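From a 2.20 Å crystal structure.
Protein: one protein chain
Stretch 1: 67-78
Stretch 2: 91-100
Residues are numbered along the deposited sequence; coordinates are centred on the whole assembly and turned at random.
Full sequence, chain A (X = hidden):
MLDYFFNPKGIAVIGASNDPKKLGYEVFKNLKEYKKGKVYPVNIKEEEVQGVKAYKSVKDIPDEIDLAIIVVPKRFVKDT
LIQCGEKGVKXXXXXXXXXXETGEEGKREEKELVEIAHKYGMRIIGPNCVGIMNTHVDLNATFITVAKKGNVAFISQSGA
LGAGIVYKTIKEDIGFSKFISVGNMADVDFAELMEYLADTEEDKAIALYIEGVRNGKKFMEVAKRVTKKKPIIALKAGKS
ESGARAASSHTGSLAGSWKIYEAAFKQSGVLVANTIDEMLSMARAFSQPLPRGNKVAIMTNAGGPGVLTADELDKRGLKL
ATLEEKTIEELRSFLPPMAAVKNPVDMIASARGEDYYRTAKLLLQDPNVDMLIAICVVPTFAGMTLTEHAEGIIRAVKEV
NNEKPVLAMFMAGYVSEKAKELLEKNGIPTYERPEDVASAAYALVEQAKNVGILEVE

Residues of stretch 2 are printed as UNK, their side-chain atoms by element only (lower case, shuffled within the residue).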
# COMPACT_ATOMS: atom_id res chain seq x y z
N LEU A 67 19.24 -0.72 32.59
CA LEU A 67 19.02 -1.42 31.32
C LEU A 67 20.34 -1.64 30.58
O LEU A 67 21.16 -0.74 30.44
CB LEU A 67 18.09 -0.57 30.46
CG LEU A 67 17.97 -1.11 29.03
CD1 LEU A 67 17.32 -2.50 29.00
CD2 LEU A 67 17.11 -0.23 28.13
N ALA A 68 20.49 -2.86 30.07
CA ALA A 68 21.68 -3.19 29.30
C ALA A 68 21.29 -3.91 28.03
O ALA A 68 20.34 -4.70 28.02
CB ALA A 68 22.62 -4.07 30.12
N ILE A 69 22.02 -3.64 26.96
CA ILE A 69 21.78 -4.30 25.69
C ILE A 69 23.00 -5.16 25.44
O ILE A 69 24.12 -4.66 25.36
CB ILE A 69 21.65 -3.30 24.53
CG1 ILE A 69 20.72 -2.13 24.90
CG2 ILE A 69 21.18 -4.05 23.29
CD1 ILE A 69 19.37 -2.54 25.47
N ILE A 70 22.79 -6.47 25.32
CA ILE A 70 23.90 -7.36 25.08
C ILE A 70 23.96 -7.67 23.59
O ILE A 70 23.07 -8.31 23.03
CB ILE A 70 23.77 -8.63 25.92
CG1 ILE A 70 23.80 -8.23 27.41
CG2 ILE A 70 24.89 -9.59 25.58
CD1 ILE A 70 23.80 -9.40 28.40
N VAL A 71 25.01 -7.16 22.96
CA VAL A 71 25.22 -7.34 21.53
C VAL A 71 26.64 -7.79 21.25
O VAL A 71 27.33 -7.29 20.36
CB VAL A 71 24.90 -6.02 20.83
CG1 VAL A 71 25.93 -4.96 21.22
CG2 VAL A 71 24.93 -6.22 19.32
N VAL A 72 27.10 -8.72 22.10
CA VAL A 72 28.39 -9.35 21.87
C VAL A 72 28.21 -10.76 21.31
O VAL A 72 27.11 -11.30 21.24
CB VAL A 72 29.14 -9.40 23.20
CG1 VAL A 72 29.45 -7.99 23.67
CG2 VAL A 72 28.28 -10.10 24.24
N PRO A 73 29.33 -11.34 20.83
CA PRO A 73 29.34 -12.71 20.35
C PRO A 73 28.81 -13.71 21.38
O PRO A 73 28.90 -13.53 22.59
CB PRO A 73 30.78 -13.04 19.94
CG PRO A 73 31.49 -11.72 19.71
CD PRO A 73 30.63 -10.73 20.64
N LYS A 74 28.20 -14.79 20.85
CA LYS A 74 27.50 -15.76 21.69
C LYS A 74 28.30 -16.19 22.92
O LYS A 74 27.80 -16.22 24.03
CB LYS A 74 27.17 -16.97 20.81
CG LYS A 74 26.31 -18.02 21.52
CD LYS A 74 27.05 -19.34 21.70
CE LYS A 74 26.17 -20.56 21.39
NZ LYS A 74 26.71 -21.76 22.04
N ARG A 75 29.58 -16.56 22.69
CA ARG A 75 30.30 -17.19 23.81
C ARG A 75 30.49 -16.25 25.00
O ARG A 75 30.82 -16.65 26.11
CB ARG A 75 31.66 -17.67 23.29
CG ARG A 75 32.57 -16.50 22.89
CD ARG A 75 33.89 -16.99 22.30
NE ARG A 75 34.76 -15.85 21.97
CZ ARG A 75 34.59 -15.27 20.77
NH1 ARG A 75 33.66 -15.73 19.94
NH2 ARG A 75 35.36 -14.24 20.41
N PHE A 76 30.22 -14.95 24.84
CA PHE A 76 30.36 -14.03 25.96
C PHE A 76 29.06 -13.64 26.66
O PHE A 76 29.08 -13.05 27.74
CB PHE A 76 31.06 -12.73 25.52
CG PHE A 76 32.43 -12.94 24.94
CD1 PHE A 76 33.42 -13.58 25.68
CD2 PHE A 76 32.73 -12.49 23.66
CE1 PHE A 76 34.70 -13.77 25.14
CE2 PHE A 76 33.99 -12.68 23.12
CZ PHE A 76 34.98 -13.33 23.87
N VAL A 77 27.92 -13.97 26.05
CA VAL A 77 26.63 -13.58 26.62
C VAL A 77 26.36 -14.02 28.06
O VAL A 77 25.80 -13.25 28.85
CB VAL A 77 25.48 -14.06 25.71
CG1 VAL A 77 24.12 -13.71 26.33
CG2 VAL A 77 25.61 -13.41 24.35
N LYS A 78 26.77 -15.22 28.43
CA LYS A 78 26.65 -15.76 29.78
C LYS A 78 27.29 -14.84 30.82
O LYS A 78 26.63 -14.33 31.72
CB LYS A 78 27.33 -17.13 29.82
CG LYS A 78 26.47 -18.17 30.55
CD LYS A 78 27.32 -19.24 31.25
CE LYS A 78 27.40 -20.54 30.43
NZ LYS A 78 27.15 -21.68 31.31
N UNK A 91 16.73 -4.74 33.61
CA UNK A 91 16.30 -5.42 32.39
C UNK A 91 17.44 -5.57 31.38
O UNK A 91 18.35 -4.75 31.28
N UNK A 92 17.40 -6.69 30.63
CA UNK A 92 18.42 -6.93 29.62
C UNK A 92 17.81 -7.32 28.27
O UNK A 92 16.96 -8.20 28.17
c UNK A 92 20.41 -8.36 29.08
c UNK A 92 19.34 -8.05 30.13
c UNK A 92 20.00 -7.64 31.43
N UNK A 93 18.28 -6.65 27.22
CA UNK A 93 17.87 -6.98 25.88
C UNK A 93 19.08 -7.68 25.28
O UNK A 93 20.17 -7.09 25.20
c UNK A 93 17.36 -6.20 23.57
c UNK A 93 17.58 -5.74 25.01
c UNK A 93 16.35 -4.97 25.54
N UNK A 94 18.89 -8.94 24.89
CA UNK A 94 19.96 -9.73 24.29
C UNK A 94 19.70 -9.79 22.80
O UNK A 94 18.80 -10.50 22.34
c UNK A 94 21.07 -12.02 24.14
c UNK A 94 19.98 -11.19 24.86
c UNK A 94 20.23 -12.52 27.01
c UNK A 94 20.27 -11.16 26.36
N UNK A 95 20.49 -9.04 22.04
CA UNK A 95 20.34 -8.99 20.60
C UNK A 95 20.94 -10.23 19.98
O UNK A 95 20.40 -10.79 19.03
c UNK A 95 21.06 -7.74 20.03
c UNK A 95 18.87 -6.44 19.80
c UNK A 95 20.27 -6.48 20.39
c UNK A 95 21.22 -7.87 18.52
N UNK A 96 22.05 -10.67 20.55
CA UNK A 96 22.77 -11.84 20.05
C UNK A 96 21.94 -13.11 19.83
O UNK A 96 21.09 -13.49 20.64
c UNK A 96 24.84 -13.24 20.38
c UNK A 96 23.92 -12.16 20.99
o UNK A 96 24.66 -10.96 21.21
N UNK A 97 22.23 -13.77 18.72
CA UNK A 97 21.62 -15.03 18.33
C UNK A 97 22.54 -16.21 18.64
O UNK A 97 23.63 -16.07 19.17
c UNK A 97 21.31 -14.98 16.84
N UNK A 98 22.05 -17.42 18.31
CA UNK A 98 22.85 -18.62 18.53
C UNK A 98 22.32 -19.44 19.70
O UNK A 98 23.00 -20.28 20.28
N UNK A 99 21.06 -19.14 20.08
CA UNK A 99 20.47 -19.84 21.22
C UNK A 99 19.34 -20.81 20.81
O UNK A 99 19.52 -21.70 19.99
c UNK A 99 22.99 -17.95 24.34
c UNK A 99 23.36 -16.71 23.85
c UNK A 99 21.15 -18.05 22.80
c UNK A 99 21.50 -16.81 22.30
c UNK A 99 22.61 -16.14 22.82
c UNK A 99 19.97 -18.79 22.22
c UNK A 99 21.89 -18.63 23.83
N UNK A 100 18.16 -20.64 21.43
CA UNK A 100 17.11 -21.66 21.31
C UNK A 100 16.57 -21.81 19.88
O UNK A 100 15.77 -22.68 19.58

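Position 91 has no side-chain atoms. Its carbonyl O accepts a hydrogen bond from Ala 68 N at 3.1 Å, and Leu 67 CD1 lies 3.4 Å from the same O, partly filling the space beside the bare backbone. This is Gly 91.

Position 92 carries three carbons, one bearing the other two. It shares a face of the sheet with Ala 68 and Ile 70, and one outer carbon lies 3.6 Å from Ile 70 CD1. This is Val 92; a compact, beta-branched residue suits a buried, extended strand.

Position 93 shows the same fork, now on the face of Leu 67 and Ile 69, with its CB 3.7 Å from Ile 69 CD1. It is Val 93, again suited to a strand. Its N donates to Ala 68 O (2.9 Å) and its O accepts from Ile 70 N (2.7 Å).

Position 94 has four carbons, forked at the first, one arm two carbons long. The short arm lies 4.1 Å from Val 77 CG1. This is Ile 94, whose branched chain fills buried space between strand and helix.

Position 95 repeats that pattern; the first carbon of its long arm packs 3.9 Å from Ile 69 CG2. This is Ile 95, its apolar bulk suiting a buried site. Its N donates to Ile 70 O at 2.9 Å, carrying the ladder just past the strand.

Position 96 has one carbon bearing an oxygen and a carbon. The oxygen lies 2.5 Å from Val 72 O, and CB 4.0 Å from Val 77 CG2. This is Thr 96: OG1 donates a very short hydrogen bond to that carbonyl, so one small side chain offers both polar and apolar contact.

Position 97 has a single carbon, pointing away; its backbone O approaches Lys 74 CB at 4.0 Å. It is Ala 97, whose methyl the contact asks little of.

Position 98 has no side-chain atoms; its backbone O lies 3.4 Å from Lys 74 CE. Phi is positive, and a CB would be jammed against the preceding carbonyl O and tight against Lys 74 CG. Hence Gly 98.

Position 99 has one carbon leading to a six-carbon ring, whose edge comes 3.9 Å from Val 77 CB. This is Phe 99, an apolar ring suiting its buried site.

Position 100, again bare, touches nothing on stretch 1. It is Gly 100, for which the contact gives no reason.

Thus parallel strands are joined by backbone hydrogen bonds, with aliphatic side chains packing on both faces; beyond them, Thr 96 ties down the loop and Phe 99 packs against the helix.

Stretch 2 91-100: GVVIITAGFG
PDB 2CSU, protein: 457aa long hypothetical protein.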